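Local coordinates for protein catechol 1,2-dioxygenase (Burkholderia ambifaria, PDB 5VXT) that probably catalyses the iron(III)-dependent intradiol cleavage of catechol by dioxygen, giving cis,cis-muconate, at residues Gly121-Ala126 and Ser179-Thr184; Val167-Ala172 and Ala237-Phe242. One frame throughout, in Å; residues are numbered along the deposited sequence.

Contact 1: Gly121-Ala126 and Ser179-Thr184; sequences GPLYVA and SHFDPT. With CAQ (catechol), chain K.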
ATOM      1  N   GLY B 121     -10.326  -9.121 -12.529  1.00 35.09           N
ATOM      2  CA  GLY B 121     -10.947  -8.670 -11.315  1.00 25.52           C
ATOM      3  C   GLY B 121     -10.406  -9.464 -10.145  1.00 27.91           C
ATOM      4  O   GLY B 121      -9.641 -10.422 -10.318  1.00 26.12           O
ATOM      5  N   PRO B 122     -10.765  -9.060  -8.926  1.00 29.71           N
ATOM      6  CA  PRO B 122     -10.213  -9.704  -7.718  1.00 28.02           C
ATOM      7  C   PRO B 122     -11.074 -10.803  -7.103  1.00 29.30           C
ATOM      8  O   PRO B 122     -10.756 -11.239  -5.992  1.00 30.89           O
ATOM      9  CB  PRO B 122     -10.109  -8.515  -6.754  1.00 30.32           C
ATOM     10  CG  PRO B 122     -11.290  -7.673  -7.113  1.00 26.11           C
ATOM     11  CD  PRO B 122     -11.477  -7.810  -8.607  1.00 25.86           C
ATOM     12  N   LEU B 123     -12.125 -11.279  -7.781  1.00 27.76           N
ATOM     13  CA  LEU B 123     -13.139 -12.096  -7.121  1.00 28.75           C
ATOM     14  C   LEU B 123     -13.230 -13.515  -7.675  1.00 29.43           C
ATOM     15  O   LEU B 123     -14.268 -14.167  -7.526  1.00 34.19           O
ATOM     16  CB  LEU B 123     -14.498 -11.402  -7.206  1.00 28.94           C
ATOM     17  CG  LEU B 123     -14.445  -9.954  -6.707  1.00 29.25           C
ATOM     18  CD1 LEU B 123     -15.803  -9.293  -6.823  1.00 29.45           C
ATOM     19  CD2 LEU B 123     -13.933  -9.900  -5.270  1.00 36.21           C
ATOM     20  N   TYR B 124     -12.169 -14.022  -8.293  1.00 30.85           N
ATOM     21  CA  TYR B 124     -12.180 -15.408  -8.744  1.00 32.30           C
ATOM     22  C   TYR B 124     -11.986 -16.352  -7.563  1.00 34.65           C
ATOM     23  O   TYR B 124     -11.224 -16.063  -6.637  1.00 33.57           O
ATOM     24  CB  TYR B 124     -11.081 -15.638  -9.782  1.00 30.74           C
ATOM     25  CG  TYR B 124     -10.881 -17.095 -10.113  1.00 30.47           C
ATOM     26  CD1 TYR B 124     -11.817 -17.785 -10.880  1.00 33.80           C
ATOM     27  CD2 TYR B 124      -9.772 -17.786  -9.657  1.00 30.88           C
ATOM     28  CE1 TYR B 124     -11.649 -19.118 -11.182  1.00 36.79           C
ATOM     29  CE2 TYR B 124      -9.597 -19.127  -9.957  1.00 38.24           C
ATOM     30  CZ  TYR B 124     -10.538 -19.785 -10.719  1.00 37.68           C
ATOM     31  OH  TYR B 124     -10.370 -21.117 -11.022  1.00 37.47           O
ATOM     32  N   VAL B 125     -12.675 -17.495  -7.599  1.00 37.14           N
ATOM     33  CA  VAL B 125     -12.524 -18.536  -6.583  1.00 33.84           C
ATOM     34  C   VAL B 125     -12.239 -19.859  -7.280  1.00 37.65           C
ATOM     35  O   VAL B 125     -13.038 -20.322  -8.104  1.00 38.63           O
ATOM     36  CB  VAL B 125     -13.759 -18.663  -5.673  1.00 38.39           C
ATOM     37  CG1 VAL B 125     -13.535 -19.761  -4.644  1.00 38.05           C
ATOM     38  CG2 VAL B 125     -14.046 -17.339  -4.970  1.00 35.50           C
ATOM     39  N   ALA B 126     -11.112 -20.471  -6.942  1.00 39.24           N
ATOM     40  CA  ALA B 126     -10.725 -21.726  -7.557  1.00 38.87           C
ATOM     41  C   ALA B 126     -11.445 -22.895  -6.899  1.00 44.57           C
ATOM     42  O   ALA B 126     -11.750 -22.874  -5.704  1.00 47.71           O
ATOM     43  CB  ALA B 126      -9.212 -21.919  -7.462  1.00 37.09           C
ATOM     44  N   SER B 179     -20.382 -14.865  -4.225  1.00 38.09           N
ATOM     45  CA  SER B 179     -20.140 -15.837  -3.169  1.00 38.94           C
ATOM     46  C   SER B 179     -18.668 -15.796  -2.760  1.00 41.90           C
ATOM     47  O   SER B 179     -17.794 -15.440  -3.551  1.00 41.48           O
ATOM     48  CB  SER B 179     -20.545 -17.242  -3.624  1.00 42.23           C
ATOM     49  OG  SER B 179     -19.809 -17.645  -4.758  1.00 36.86           O
ATOM     50  N   HIS B 180     -18.420 -16.112  -1.484  1.00 44.67           N
ATOM     51  CA  HIS B 180     -17.117 -16.031  -0.824  1.00 42.75           C
ATOM     52  C   HIS B 180     -16.736 -14.587  -0.502  1.00 37.78           C
ATOM     53  O   HIS B 180     -15.776 -14.358   0.239  1.00 35.78           O
ATOM     54  CB  HIS B 180     -16.014 -16.693  -1.663  1.00 51.49           C
ATOM     55  CG  HIS B 180     -14.903 -17.279  -0.846  1.00 61.94           C
ATOM     56  ND1 HIS B 180     -15.019 -18.487  -0.190  1.00 66.18           N
ATOM     57  CD2 HIS B 180     -13.656 -16.825  -0.576  1.00 64.84           C
ATOM     58  CE1 HIS B 180     -13.892 -18.750   0.448  1.00 67.10           C
ATOM     59  NE2 HIS B 180     -13.048 -17.757   0.231  1.00 63.52           N
ATOM     60  N   PHE B 181     -17.480 -13.606  -1.032  1.00 35.51           N
ATOM     61  CA  PHE B 181     -17.194 -12.191  -0.806  1.00 36.49           C
ATOM     62  C   PHE B 181     -18.455 -11.411  -0.463  1.00 39.93           C
ATOM     63  O   PHE B 181     -18.536 -10.210  -0.740  1.00 38.23           O
ATOM     64  CB  PHE B 181     -16.532 -11.548  -2.028  1.00 32.73           C
ATOM     65  CG  PHE B 181     -15.284 -12.227  -2.479  1.00 35.14           C
ATOM     66  CD1 PHE B 181     -15.324 -13.169  -3.500  1.00 37.46           C
ATOM     67  CD2 PHE B 181     -14.063 -11.916  -1.893  1.00 36.48           C
ATOM     68  CE1 PHE B 181     -14.167 -13.800  -3.923  1.00 40.58           C
ATOM     69  CE2 PHE B 181     -12.906 -12.540  -2.309  1.00 36.46           C
ATOM     70  CZ  PHE B 181     -12.953 -13.483  -3.324  1.00 38.42           C
ATOM     71  N   ASP B 182     -19.456 -12.066   0.122  1.00 40.33           N
ATOM     72  CA  ASP B 182     -20.725 -11.396   0.392  1.00 41.18           C
ATOM     73  C   ASP B 182     -20.689 -10.752   1.773  1.00 45.01           C
ATOM     74  O   ASP B 182     -20.587 -11.472   2.776  1.00 43.13           O
ATOM     75  CB  ASP B 182     -21.881 -12.375   0.295  1.00 37.73           C
ATOM     76  CG  ASP B 182     -23.237 -11.682   0.257  1.00 40.62           C
ATOM     77  OD1 ASP B 182     -23.425 -10.672   0.978  1.00 38.63           O
ATOM     78  OD2 ASP B 182     -24.120 -12.145  -0.501  1.00 39.65           O
ATOM     79  N   PRO B 183     -20.789  -9.423   1.879  1.00 43.04           N
ATOM     80  CA  PRO B 183     -20.723  -8.770   3.192  1.00 47.27           C
ATOM     81  C   PRO B 183     -22.018  -8.826   3.985  1.00 48.12           C
ATOM     82  O   PRO B 183     -22.052  -8.316   5.109  1.00 52.38           O
ATOM     83  CB  PRO B 183     -20.366  -7.321   2.827  1.00 43.15           C
ATOM     84  CG  PRO B 183     -21.029  -7.120   1.509  1.00 39.42           C
ATOM     85  CD  PRO B 183     -20.933  -8.448   0.784  1.00 36.89           C
ATOM     86  N   THR B 184     -23.083  -9.418   3.440  1.00 46.92           N
ATOM     87  CA  THR B 184     -24.346  -9.527   4.153  1.00 50.68           C
ATOM     88  C   THR B 184     -24.617 -10.922   4.694  1.00 57.18           C
ATOM     89  O   THR B 184     -25.457 -11.068   5.586  1.00 61.25           O
ATOM     90  CB  THR B 184     -25.514  -9.113   3.244  1.00 55.06           C
ATOM     91  OG1 THR B 184     -25.493  -9.894   2.042  1.00 56.92           O
ATOM     92  CG2 THR B 184     -25.415  -7.644   2.886  1.00 55.38           C
TER
HETATM   93  C1  CAQ K 403     -13.826  -5.181  -8.963  1.00 59.25           C
HETATM   94  C2  CAQ K 403     -14.832  -6.128  -8.783  1.00 57.60           C
HETATM   95  C3  CAQ K 403     -15.217  -6.922  -9.854  1.00 58.90           C
HETATM   96  O3  CAQ K 403     -16.189  -7.862  -9.732  1.00 53.81           O
HETATM   97  C4  CAQ K 403     -14.554  -6.741 -11.158  1.00 61.92           C
HETATM   98  O4  CAQ K 403     -14.936  -7.511 -12.206  1.00 62.28           O
HETATM   99  C5  CAQ K 403     -13.555  -5.786 -11.292  1.00 62.81           C
HETATM  100  C6  CAQ K 403     -13.197  -5.009 -10.194  1.00 60.01           C
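The catechol pocket of this intradiol dioxygenase is lined in part by G121, P122 and L123 of G121-A126, and F181 of S179-T184 packs behind L123, beside V125. L123 works on two fronts. Its CD2 methyl stands over the centre of the F181 ring, a CH-pi contact with CD2 3.8 Å from the ring centroid and 7° off the ring normal. Its other methyl, CD1, turns to the substrate and comes within 3.3 Å of catechol O3. CG of L123 lies anti to the carbonyl carbon (chi1 -52°), and the extended chi2 spreads the two methyls between ring and substrate. F181 also has CG anti to its carbonyl carbon, which sends the ring across to the other segment. There CE1 lies 3.6 Å from O of L123, and CZ approaches O of P122. V125 points at the loop. Its CG2 methyl touches F181 CE1 at 3.7 Å and H180 CB at 3.9 Å, so it packs against two successive side chains. The contact is mainly apolar and modest in area, about 206 Å².

The substrate side is lined by the same short segment. CD of the P122 ring lies 3.5 Å from catechol C1. G121 sits close by: its CA lies 3.9 Å from catechol C5, and its positive phi (76°) suits glycine.

R193 of strand 193-197 ties the two segments together, donating to O of L123 and to O of S179. S179 OG bonds to O of N191. Residues 125-126 form a short parallel pair with strand 321-322, while S179-T184 belongs to the loop between strands 166-170 and 193-197.

Contact 2: Val167-Ala172 and Ala237-Phe242; sequences VECWHA and AHVHFF. With FE (Fe (III) ion), chain J; CAQ (catechol), chain K.
W170 and H240 stack across two antiparallel strands, 166-170 and 238-244, neighbours in a mixed sheet of the dioxygenase domain. Four backbone hydrogen bonds join them, two in the E168-F242 pair and two in the W170-H240 pair. C169 and F241 form the non-hydrogen-bonded pair between.

Aromatic contacts fill the face carrying E168, W170, H240 and F242. The W170 five-membered ring and the H240 ring make an offset stack, with planes 7° apart. H240 CB lies over the W170 six-membered ring, 3.4 Å from its centroid. The edge of W170 meets the face of F242, with CH2 over the ring centre. CG of W170 lies between backbone N and carbonyl carbon (chi1 61°), which brings the indole over CB and the ring of H240.

On the other face, C169 SG touches V239 CG1 at 3.6 Å and lies obliquely beside the F241 ring.

Polar and metal bonds gather at the end holding A172 and H238. A water bridges A172 N and H238 O. H238 ND1 donates to O of P236, which would orient the imidazole. Y178 is the third protein ligand of the iron, and catechol O3 and O4 also bind it. H238 NE2 and H240 NE2 each bind iron at 2.0 Å.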
ATOM      1  N   VAL B 167     -14.153 -24.291 -19.181  1.00 37.48           N
ATOM      2  CA  VAL B 167     -14.750 -22.962 -19.106  1.00 35.35           C
ATOM      3  C   VAL B 167     -15.188 -22.730 -17.670  1.00 35.33           C
ATOM      4  O   VAL B 167     -16.041 -23.456 -17.148  1.00 40.06           O
ATOM      5  CB  VAL B 167     -15.937 -22.819 -20.075  1.00 40.40           C
ATOM      6  CG1 VAL B 167     -16.497 -21.396 -20.012  1.00 34.55           C
ATOM      7  CG2 VAL B 167     -15.522 -23.182 -21.489  1.00 38.43           C
ATOM      8  N   GLU B 168     -14.602 -21.724 -17.021  1.00 34.27           N
ATOM      9  CA  GLU B 168     -15.030 -21.315 -15.697  1.00 34.17           C
ATOM     10  C   GLU B 168     -15.773 -19.993 -15.788  1.00 40.21           C
ATOM     11  O   GLU B 168     -15.467 -19.148 -16.634  1.00 32.94           O
ATOM     12  CB  GLU B 168     -13.838 -21.167 -14.747  1.00 37.55           C
ATOM     13  CG  GLU B 168     -13.058 -22.444 -14.599  1.00 40.77           C
ATOM     14  CD  GLU B 168     -11.869 -22.268 -13.708  1.00 37.65           C
ATOM     15  OE1 GLU B 168     -12.065 -22.229 -12.478  1.00 42.46           O
ATOM     16  OE2 GLU B 168     -10.750 -22.160 -14.245  1.00 37.32           O
ATOM     17  N   CYS B 169     -16.728 -19.814 -14.884  1.00 40.81           N
ATOM     18  CA  CYS B 169     -17.665 -18.700 -14.936  1.00 33.60           C
ATOM     19  C   CYS B 169     -17.931 -18.216 -13.518  1.00 33.92           C
ATOM     20  O   CYS B 169     -18.142 -19.031 -12.617  1.00 34.16           O
ATOM     21  CB  CYS B 169     -18.963 -19.159 -15.633  1.00 34.62           C
ATOM     22  SG  CYS B 169     -20.357 -18.065 -15.504  1.00 41.89           S
ATOM     23  N   TRP B 170     -17.898 -16.899 -13.301  1.00 32.33           N
ATOM     24  CA  TRP B 170     -18.366 -16.377 -12.027  1.00 35.61           C
ATOM     25  C   TRP B 170     -18.998 -15.011 -12.238  1.00 33.92           C
ATOM     26  O   TRP B 170     -18.561 -14.244 -13.102  1.00 34.70           O
ATOM     27  CB  TRP B 170     -17.239 -16.315 -10.972  1.00 34.34           C
ATOM     28  CG  TRP B 170     -16.023 -15.436 -11.240  1.00 37.17           C
ATOM     29  CD1 TRP B 170     -15.714 -14.263 -10.605  1.00 36.11           C
ATOM     30  CD2 TRP B 170     -14.930 -15.698 -12.142  1.00 33.68           C
ATOM     31  NE1 TRP B 170     -14.517 -13.769 -11.070  1.00 30.43           N
ATOM     32  CE2 TRP B 170     -14.016 -14.625 -12.012  1.00 31.84           C
ATOM     33  CE3 TRP B 170     -14.642 -16.722 -13.054  1.00 30.77           C
ATOM     34  CZ2 TRP B 170     -12.846 -14.539 -12.770  1.00 31.66           C
ATOM     35  CZ3 TRP B 170     -13.472 -16.635 -13.803  1.00 31.05           C
ATOM     36  CH2 TRP B 170     -12.588 -15.551 -13.652  1.00 29.52           C
ATOM     37  N   HIS B 171     -20.034 -14.722 -11.453  1.00 34.54           N
ATOM     38  CA  HIS B 171     -20.698 -13.426 -11.507  1.00 32.29           C
ATOM     39  C   HIS B 171     -21.451 -13.192 -10.199  1.00 33.04           C
ATOM     40  O   HIS B 171     -21.481 -14.049  -9.312  1.00 36.88           O
ATOM     41  CB  HIS B 171     -21.622 -13.335 -12.723  1.00 33.16           C
ATOM     42  CG  HIS B 171     -22.790 -14.267 -12.669  1.00 39.06           C
ATOM     43  ND1 HIS B 171     -23.935 -13.987 -11.956  1.00 40.48           N
ATOM     44  CD2 HIS B 171     -22.999 -15.469 -13.256  1.00 38.29           C
ATOM     45  CE1 HIS B 171     -24.799 -14.976 -12.106  1.00 38.57           C
ATOM     46  NE2 HIS B 171     -24.254 -15.889 -12.887  1.00 43.29           N
ATOM     47  N   ALA B 172     -22.072 -12.016 -10.094  1.00 38.72           N
ATOM     48  CA  ALA B 172     -22.729 -11.554  -8.878  1.00 41.60           C
ATOM     49  C   ALA B 172     -24.212 -11.928  -8.853  1.00 42.96           C
ATOM     50  O   ALA B 172     -24.799 -12.331  -9.857  1.00 41.77           O
ATOM     51  CB  ALA B 172     -22.592 -10.040  -8.745  1.00 32.93           C
ATOM     52  N   ALA B 237     -23.326  -4.607 -15.059  1.00 31.72           N
ATOM     53  CA  ALA B 237     -23.543  -6.039 -14.874  1.00 31.32           C
ATOM     54  C   ALA B 237     -22.708  -6.830 -15.876  1.00 36.85           C
ATOM     55  O   ALA B 237     -22.617  -6.472 -17.054  1.00 34.75           O
ATOM     56  CB  ALA B 237     -25.029  -6.379 -15.034  1.00 32.62           C
ATOM     57  N   HIS B 238     -22.095  -7.913 -15.410  1.00 30.51           N
ATOM     58  CA  HIS B 238     -21.125  -8.617 -16.234  1.00 30.66           C
ATOM     59  C   HIS B 238     -20.961 -10.038 -15.719  1.00 30.31           C
ATOM     60  O   HIS B 238     -21.400 -10.378 -14.617  1.00 36.36           O
ATOM     61  CB  HIS B 238     -19.773  -7.903 -16.235  1.00 28.98           C
ATOM     62  CG  HIS B 238     -19.143  -7.841 -14.884  1.00 31.42           C
ATOM     63  ND1 HIS B 238     -19.485  -6.887 -13.951  1.00 34.95           N
ATOM     64  CD2 HIS B 238     -18.215  -8.630 -14.294  1.00 30.99           C
ATOM     65  CE1 HIS B 238     -18.786  -7.081 -12.849  1.00 37.83           C
ATOM     66  NE2 HIS B 238     -18.008  -8.132 -13.031  1.00 36.35           N
ATOM     67  N   VAL B 239     -20.310 -10.861 -16.541  1.00 32.64           N
ATOM     68  CA  VAL B 239     -19.987 -12.245 -16.213  1.00 30.51           C
ATOM     69  C   VAL B 239     -18.535 -12.489 -16.604  1.00 31.48           C
ATOM     70  O   VAL B 239     -18.123 -12.120 -17.707  1.00 31.56           O
ATOM     71  CB  VAL B 239     -20.919 -13.238 -16.941  1.00 32.72           C
ATOM     72  CG1 VAL B 239     -20.539 -14.660 -16.610  1.00 33.73           C
ATOM     73  CG2 VAL B 239     -22.358 -12.976 -16.560  1.00 32.63           C
ATOM     74  N   HIS B 240     -17.765 -13.114 -15.707  1.00 34.56           N
ATOM     75  CA  HIS B 240     -16.352 -13.416 -15.923  1.00 30.34           C
ATOM     76  C   HIS B 240     -16.160 -14.805 -16.515  1.00 32.76           C
ATOM     77  O   HIS B 240     -16.914 -15.730 -16.208  1.00 30.88           O
ATOM     78  CB  HIS B 240     -15.585 -13.371 -14.606  1.00 28.89           C
ATOM     79  CG  HIS B 240     -15.524 -12.019 -13.974  1.00 35.25           C
ATOM     80  ND1 HIS B 240     -14.484 -11.143 -14.203  1.00 30.18           N
ATOM     81  CD2 HIS B 240     -16.358 -11.397 -13.106  1.00 34.81           C
ATOM     82  CE1 HIS B 240     -14.681 -10.040 -13.504  1.00 31.13           C
ATOM     83  NE2 HIS B 240     -15.809 -10.167 -12.829  1.00 36.52           N
ATOM     84  N   PHE B 241     -15.107 -14.964 -17.321  1.00 29.42           N
ATOM     85  CA  PHE B 241     -14.712 -16.292 -17.770  1.00 30.09           C
ATOM     86  C   PHE B 241     -13.200 -16.489 -17.760  1.00 29.74           C
ATOM     87  O   PHE B 241     -12.433 -15.588 -18.112  1.00 28.96           O
ATOM     88  CB  PHE B 241     -15.229 -16.589 -19.182  1.00 30.48           C
ATOM     89  CG  PHE B 241     -16.721 -16.472 -19.321  1.00 35.63           C
ATOM     90  CD1 PHE B 241     -17.540 -17.582 -19.137  1.00 32.08           C
ATOM     91  CD2 PHE B 241     -17.305 -15.257 -19.642  1.00 31.06           C
ATOM     92  CE1 PHE B 241     -18.919 -17.480 -19.270  1.00 34.54           C
ATOM     93  CE2 PHE B 241     -18.684 -15.150 -19.771  1.00 31.14           C
ATOM     94  CZ  PHE B 241     -19.486 -16.263 -19.583  1.00 32.21           C
ATOM     95  N   PHE B 242     -12.796 -17.698 -17.365  1.00 34.09           N
ATOM     96  CA  PHE B 242     -11.534 -18.313 -17.741  1.00 30.63           C
ATOM     97  C   PHE B 242     -11.825 -19.396 -18.764  1.00 31.54           C
ATOM     98  O   PHE B 242     -12.785 -20.152 -18.593  1.00 32.36           O
ATOM     99  CB  PHE B 242     -10.852 -19.002 -16.555  1.00 31.06           C
ATOM    100  CG  PHE B 242     -10.148 -18.077 -15.626  1.00 30.27           C
ATOM    101  CD1 PHE B 242      -9.586 -16.905 -16.092  1.00 29.30           C
ATOM    102  CD2 PHE B 242     -10.023 -18.403 -14.290  1.00 30.61           C
ATOM    103  CE1 PHE B 242      -8.915 -16.050 -15.223  1.00 31.63           C
ATOM    104  CE2 PHE B 242      -9.347 -17.545 -13.407  1.00 29.94           C
ATOM    105  CZ  PHE B 242      -8.804 -16.375 -13.888  1.00 31.60           C
TER
HETATM  106 FE    FE J 402     -16.902  -9.002 -11.552  0.83 28.10          FE
HETATM  107  C1  CAQ K 403     -13.826  -5.181  -8.963  1.00 59.25           C
HETATM  108  C2  CAQ K 403     -14.832  -6.128  -8.783  1.00 57.60           C
HETATM  109  C3  CAQ K 403     -15.217  -6.922  -9.854  1.00 58.90           C
HETATM  110  O3  CAQ K 403     -16.189  -7.862  -9.732  1.00 53.81           O
HETATM  111  C4  CAQ K 403     -14.554  -6.741 -11.158  1.00 61.92           C
HETATM  112  O4  CAQ K 403     -14.936  -7.511 -12.206  1.00 62.28           O
HETATM  113  C5  CAQ K 403     -13.555  -5.786 -11.292  1.00 62.81           C
HETATM  114  C6  CAQ K 403     -13.197  -5.009 -10.194  1.00 60.01           C
HETATM  115  O   HOH W   1     -20.775 -10.177 -11.912  1.00 26.73           O

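Contact 2 is core: two sheet strands, buried, joined by backbone hydrogen bonds. Contact 1 is only partly buried and joins mostly loop segments, with H180 exposed. Both reach the catechol, but differently. Contact 1 lines it with apolar groups, whereas contact 2 supplies two histidine ligands of the iron that the substrate binds. Along the chain their segments alternate, and Y178, the remaining protein ligand, directly precedes S179-T184. Y124 links the contacts. Its OH probably bonds to E168 OE1 (2.5 Å), and its ring packs edge-to-face with W170 and F242. L123 O also lies against W170 CD1, which places the pocket wall beside the aromatic cluster.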